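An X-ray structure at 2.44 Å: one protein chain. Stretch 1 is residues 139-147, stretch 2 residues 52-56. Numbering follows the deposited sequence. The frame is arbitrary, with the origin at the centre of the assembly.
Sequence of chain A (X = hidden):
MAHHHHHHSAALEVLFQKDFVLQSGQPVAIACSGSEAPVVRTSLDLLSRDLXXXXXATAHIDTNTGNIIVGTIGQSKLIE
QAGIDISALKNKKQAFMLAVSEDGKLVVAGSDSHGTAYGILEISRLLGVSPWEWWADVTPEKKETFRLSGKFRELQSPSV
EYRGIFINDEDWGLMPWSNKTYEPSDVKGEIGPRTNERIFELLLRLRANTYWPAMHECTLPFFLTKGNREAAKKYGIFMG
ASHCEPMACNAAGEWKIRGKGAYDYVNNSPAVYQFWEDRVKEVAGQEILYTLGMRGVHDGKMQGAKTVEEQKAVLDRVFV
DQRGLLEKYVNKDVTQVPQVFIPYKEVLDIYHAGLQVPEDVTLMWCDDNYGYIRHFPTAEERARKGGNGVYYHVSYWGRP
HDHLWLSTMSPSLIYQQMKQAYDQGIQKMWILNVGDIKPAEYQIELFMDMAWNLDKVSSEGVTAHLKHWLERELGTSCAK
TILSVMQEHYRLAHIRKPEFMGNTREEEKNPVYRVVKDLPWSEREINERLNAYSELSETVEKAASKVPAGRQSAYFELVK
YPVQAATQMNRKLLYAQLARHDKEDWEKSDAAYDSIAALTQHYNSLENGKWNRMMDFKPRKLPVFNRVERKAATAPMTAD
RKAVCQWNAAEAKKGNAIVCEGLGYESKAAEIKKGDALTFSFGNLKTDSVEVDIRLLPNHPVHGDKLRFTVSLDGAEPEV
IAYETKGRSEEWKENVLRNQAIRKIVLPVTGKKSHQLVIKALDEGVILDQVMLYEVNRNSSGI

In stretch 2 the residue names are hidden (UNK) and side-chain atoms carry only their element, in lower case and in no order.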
ATOM      1  N   THR A 139      -5.171 -22.319  -3.058  1.00 38.66           N
ATOM      2  CA  THR A 139      -5.329 -23.605  -2.383  1.00 39.11           C
ATOM      3  C   THR A 139      -3.995 -24.240  -1.962  1.00 41.50           C
ATOM      4  O   THR A 139      -3.161 -24.519  -2.808  1.00 40.61           O
ATOM      5  CB  THR A 139      -6.130 -24.595  -3.234  1.00 39.53           C
ATOM      6  OG1 THR A 139      -7.235 -23.915  -3.874  1.00 41.72           O
ATOM      7  CG2 THR A 139      -6.666 -25.754  -2.343  1.00 35.68           C
ATOM      8  N   PRO A 140      -3.781 -24.466  -0.639  1.00 44.45           N
ATOM      9  CA  PRO A 140      -2.461 -25.088  -0.277  1.00 41.05           C
ATOM     10  C   PRO A 140      -2.349 -26.463  -0.873  1.00 41.04           C
ATOM     11  O   PRO A 140      -3.358 -27.141  -1.097  1.00 40.60           O
ATOM     12  CB  PRO A 140      -2.468 -25.181   1.262  1.00 35.54           C
ATOM     13  CG  PRO A 140      -3.669 -24.362   1.695  1.00 43.84           C
ATOM     14  CD  PRO A 140      -4.645 -24.231   0.539  1.00 40.27           C
ATOM     15  N   GLU A 141      -1.123 -26.852  -1.154  1.00 45.93           N
ATOM     16  CA  GLU A 141      -0.859 -28.150  -1.718  1.00 49.62           C
ATOM     17  C   GLU A 141      -0.878 -29.116  -0.543  1.00 50.41           C
ATOM     18  O   GLU A 141      -0.639 -28.709   0.601  1.00 43.00           O
ATOM     19  CB  GLU A 141       0.496 -28.143  -2.427  1.00 49.24           C
ATOM     20  CG  GLU A 141       0.462 -27.400  -3.749  1.00 61.74           C
ATOM     21  CD  GLU A 141       1.672 -27.677  -4.611  1.00 73.01           C
ATOM     22  OE1 GLU A 141       2.400 -26.702  -4.926  1.00 76.36           O
ATOM     23  OE2 GLU A 141       1.894 -28.864  -4.967  1.00 74.37           O
ATOM     24  N   LYS A 142      -1.172 -30.380  -0.819  1.00 48.58           N
ATOM     25  CA  LYS A 142      -1.094 -31.384   0.221  1.00 51.82           C
ATOM     26  C   LYS A 142       0.328 -31.896   0.279  1.00 48.51           C
ATOM     27  O   LYS A 142       1.038 -31.871  -0.720  1.00 47.73           O
ATOM     28  CB  LYS A 142      -2.075 -32.513  -0.029  1.00 51.24           C
ATOM     29  CG  LYS A 142      -3.530 -32.093   0.129  1.00 56.61           C
ATOM     30  CD  LYS A 142      -4.386 -32.734  -0.953  1.00 61.03           C
ATOM     31  CE  LYS A 142      -4.878 -34.106  -0.544  1.00 56.76           C
ATOM     32  NZ  LYS A 142      -6.200 -33.895   0.098  1.00 61.74           N
ATOM     33  N   LYS A 143       0.747 -32.327   1.460  1.00 44.54           N
ATOM     34  CA  LYS A 143       2.058 -32.925   1.605  1.00 45.42           C
ATOM     35  C   LYS A 143       1.993 -34.307   2.173  1.00 42.36           C
ATOM     36  O   LYS A 143       1.124 -34.622   2.987  1.00 43.12           O
ATOM     37  CB  LYS A 143       2.963 -32.042   2.455  1.00 50.17           C
ATOM     38  CG  LYS A 143       3.708 -31.032   1.611  1.00 54.05           C
ATOM     39  CD  LYS A 143       3.899 -29.735   2.344  1.00 57.58           C
ATOM     40  CE  LYS A 143       5.052 -29.807   3.299  1.00 50.90           C
ATOM     41  NZ  LYS A 143       5.795 -28.612   2.865  1.00 54.54           N
ATOM     42  N   GLU A 144       2.918 -35.136   1.733  1.00 44.43           N
ATOM     43  CA  GLU A 144       3.057 -36.470   2.273  1.00 46.96           C
ATOM     44  C   GLU A 144       3.688 -36.496   3.648  1.00 46.33           C
ATOM     45  O   GLU A 144       3.186 -37.198   4.516  1.00 52.27           O
ATOM     46  CB  GLU A 144       3.832 -37.359   1.312  1.00 52.62           C
ATOM     47  CG  GLU A 144       2.923 -38.304   0.555  1.00 71.67           C
ATOM     48  CD  GLU A 144       2.138 -39.264   1.466  1.00 77.67           C
ATOM     49  OE1 GLU A 144       2.756 -39.909   2.358  1.00 69.42           O
ATOM     50  OE2 GLU A 144       0.897 -39.371   1.281  1.00 83.89           O
ATOM     51  N   THR A 145       4.807 -35.784   3.824  1.00 46.28           N
ATOM     52  CA  THR A 145       5.439 -35.576   5.141  1.00 46.49           C
ATOM     53  C   THR A 145       5.943 -34.138   5.260  1.00 47.80           C
ATOM     54  O   THR A 145       6.231 -33.466   4.260  1.00 49.79           O
ATOM     55  CB  THR A 145       6.654 -36.485   5.402  1.00 47.20           C
ATOM     56  OG1 THR A 145       7.577 -36.315   4.334  1.00 53.45           O
ATOM     57  CG2 THR A 145       6.274 -37.973   5.503  1.00 46.19           C
ATOM     58  N   PHE A 146       6.014 -33.678   6.503  1.00 46.89           N
ATOM     59  CA  PHE A 146       6.668 -32.447   6.864  1.00 47.78           C
ATOM     60  C   PHE A 146       7.786 -32.751   7.853  1.00 47.15           C
ATOM     61  O   PHE A 146       7.521 -33.290   8.925  1.00 41.93           O
ATOM     62  CB  PHE A 146       5.678 -31.465   7.468  1.00 45.43           C
ATOM     63  CG  PHE A 146       6.316 -30.201   7.940  1.00 50.79           C
ATOM     64  CD1 PHE A 146       6.898 -29.316   7.024  1.00 50.43           C
ATOM     65  CD2 PHE A 146       6.358 -29.894   9.299  1.00 47.82           C
ATOM     66  CE1 PHE A 146       7.508 -28.138   7.464  1.00 50.61           C
ATOM     67  CE2 PHE A 146       6.963 -28.731   9.732  1.00 48.02           C
ATOM     68  CZ  PHE A 146       7.541 -27.857   8.815  1.00 50.17           C
ATOM     69  N   ARG A 147       9.010 -32.348   7.488  1.00 53.72           N
ATOM     70  CA  ARG A 147      10.260 -32.746   8.153  1.00 56.64           C
ATOM     71  C   ARG A 147      11.188 -31.554   8.320  1.00 59.47           C
ATOM     72  O   ARG A 147      11.712 -31.031   7.334  1.00 62.90           O
ATOM     73  CB  ARG A 147      10.961 -33.789   7.293  1.00 58.96           C
ATOM     74  CG  ARG A 147      12.121 -34.496   7.960  1.00 70.10           C
ATOM     75  CD  ARG A 147      13.353 -34.434   7.073  1.00 79.98           C
ATOM     76  NE  ARG A 147      13.135 -34.982   5.719  1.00 84.12           N
ATOM     77  CZ  ARG A 147      13.751 -34.543   4.616  1.00 80.21           C
ATOM     78  NH1 ARG A 147      14.610 -33.527   4.690  1.00 68.97           N
ATOM     79  NH2 ARG A 147      13.509 -35.111   3.433  1.00 70.39           N
ATOM     80  N   UNK A  52      -4.684 -29.879   9.012  1.00 40.93           N
ATOM     81  CA  UNK A  52      -5.696 -30.628   8.293  1.00 46.71           C
ATOM     82  C   UNK A  52      -5.588 -30.481   6.770  1.00 48.24           C
ATOM     83  O   UNK A  52      -5.592 -31.487   6.054  1.00 43.34           O
ATOM     84  n   UNK A  52      -7.757 -33.541   8.194  1.00 63.34           N
ATOM     85  o   UNK A  52      -8.007 -32.767  10.285  1.00 60.45           O
ATOM     86  c   UNK A  52      -7.102 -30.184   8.754  1.00 52.42           C
ATOM     87  c   UNK A  52      -8.228 -31.167   8.478  1.00 52.06           C
ATOM     88  c   UNK A  52      -7.986 -32.567   9.068  1.00 62.77           C
ATOM     89  N   UNK A  53      -5.521 -29.240   6.266  1.00 45.21           N
ATOM     90  CA  UNK A  53      -5.527 -29.015   4.813  1.00 40.04           C
ATOM     91  C   UNK A  53      -4.278 -29.650   4.181  1.00 42.78           C
ATOM     92  O   UNK A  53      -4.379 -30.416   3.224  1.00 44.48           O
ATOM     93  o   UNK A  53      -6.710 -26.932   5.179  1.00 44.68           O
ATOM     94  c   UNK A  53      -5.847 -27.299   2.980  1.00 37.33           C
ATOM     95  c   UNK A  53      -5.619 -27.526   4.465  1.00 38.91           C
ATOM     96  N   UNK A  54      -3.111 -29.365   4.743  1.00 37.87           N
ATOM     97  CA  UNK A  54      -1.871 -29.671   4.062  1.00 37.28           C
ATOM     98  C   UNK A  54      -1.543 -31.112   4.314  1.00 40.31           C
ATOM     99  O   UNK A  54      -1.084 -31.775   3.404  1.00 49.81           O
ATOM    100  c   UNK A  54      -0.928 -27.340   3.958  1.00 36.45           C
ATOM    101  c   UNK A  54       0.689 -29.234   4.034  1.00 31.07           C
ATOM    102  c   UNK A  54      -0.699 -28.737   4.495  1.00 36.06           C
ATOM    103  N   UNK A  55      -1.799 -31.582   5.532  1.00 39.35           N
ATOM    104  CA  UNK A  55      -1.318 -32.885   5.984  1.00 40.91           C
ATOM    105  C   UNK A  55      -2.401 -33.904   6.362  1.00 40.33           C
ATOM    106  O   UNK A  55      -2.073 -35.028   6.696  1.00 40.92           O
ATOM    107  c   UNK A  55      -0.336 -32.733   7.155  1.00 39.72           C
ATOM    108  c   UNK A  55       1.775 -32.085   8.219  1.00 42.16           C
ATOM    109  c   UNK A  55       1.886 -33.288   6.065  1.00 48.56           C
ATOM    110  c   UNK A  55       1.090 -32.277   6.882  1.00 44.31           C
ATOM    111  N   UNK A  56      -3.680 -33.540   6.324  1.00 42.23           N
ATOM    112  CA  UNK A  56      -4.758 -34.476   6.740  1.00 47.73           C
ATOM    113  C   UNK A  56      -4.517 -34.930   8.200  1.00 49.01           C
ATOM    114  O   UNK A  56      -4.751 -36.088   8.567  1.00 52.46           O
ATOM    115  o   UNK A  56      -5.005 -35.187   4.449  1.00 53.72           O
ATOM    116  c   UNK A  56      -4.873 -35.665   5.772  1.00 42.88           C
TER

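Position 52 lies in a helix that begins earlier in the chain. Its side chain is an unbranched run of three carbons, the third carrying one oxygen and one nitrogen. The side chain stays out of reach of stretch 1. Three carbons ending in an amide make this Gln52.

At position 53 the first side-chain carbon carries one oxygen and one carbon. The branch carbon packs 3.9 Å from CG of Pro140. The backbone O of position 53 lies 3.6 Å from CG of Lys142. The hydroxyl is hydrogen-bonded elsewhere in the structure. A beta carbon bearing both a hydroxyl and a methyl identifies Thr53, with CG2 as the methyl facing the proline ring.

Position 54 has three side-chain carbons, the first carrying the other two. One methyl sits 3.8 Å from CB of Pro140 and 3.6 Å from the backbone O of Glu141; the other approaches CD of Lys143 at 3.7 Å. With no polar atom and a fork directly at CB, the residue is Val54. CG2 is the methyl near Pro140 and CG1 the one near Lys143, while both lie close to O of Glu141.

The four carbons at position 55 fork at the second. CA-to-CB points away from stretch 1, yet the end of the side chain comes back nearer: one terminal methyl lies 3.4 Å from the backbone O of Lys143, and the other lies 4.0 Å from CB of Phe146. This is Leu55, and those methyls are CD2 and CD1 respectively.

Position 56 carries one carbon followed by one oxygen, and that oxygen is 4.7 Å from NZ of Lys142, outside contact range. It is Ser56, the first residue to leave helical phi/psi, with a positive phi of 58°. Its N still donates to O of Gln52 at 2.8 Å, closing the last helical turn.

The contact buries 404 Å² and is held by one hydrogen bond between the stretches, from N of Lys143 to O of Val54 (2.7 Å, 165° at the hydrogen). The same carbonyl receives a CA-H...O contact from CA of Lys142 at 3.2 Å, so consecutive residues of the extended segment converge on one acceptor near the helix end. Around this anchor the side chains pack against both apolar groups and backbone oxygens: Pro140 meets Thr53 and Val54, the aliphatic part of Lys143 lies along Val54, and Leu55 reaches Phe146, where stretch 1 has become a strand.

Stretch 2 52-56: QTVLS
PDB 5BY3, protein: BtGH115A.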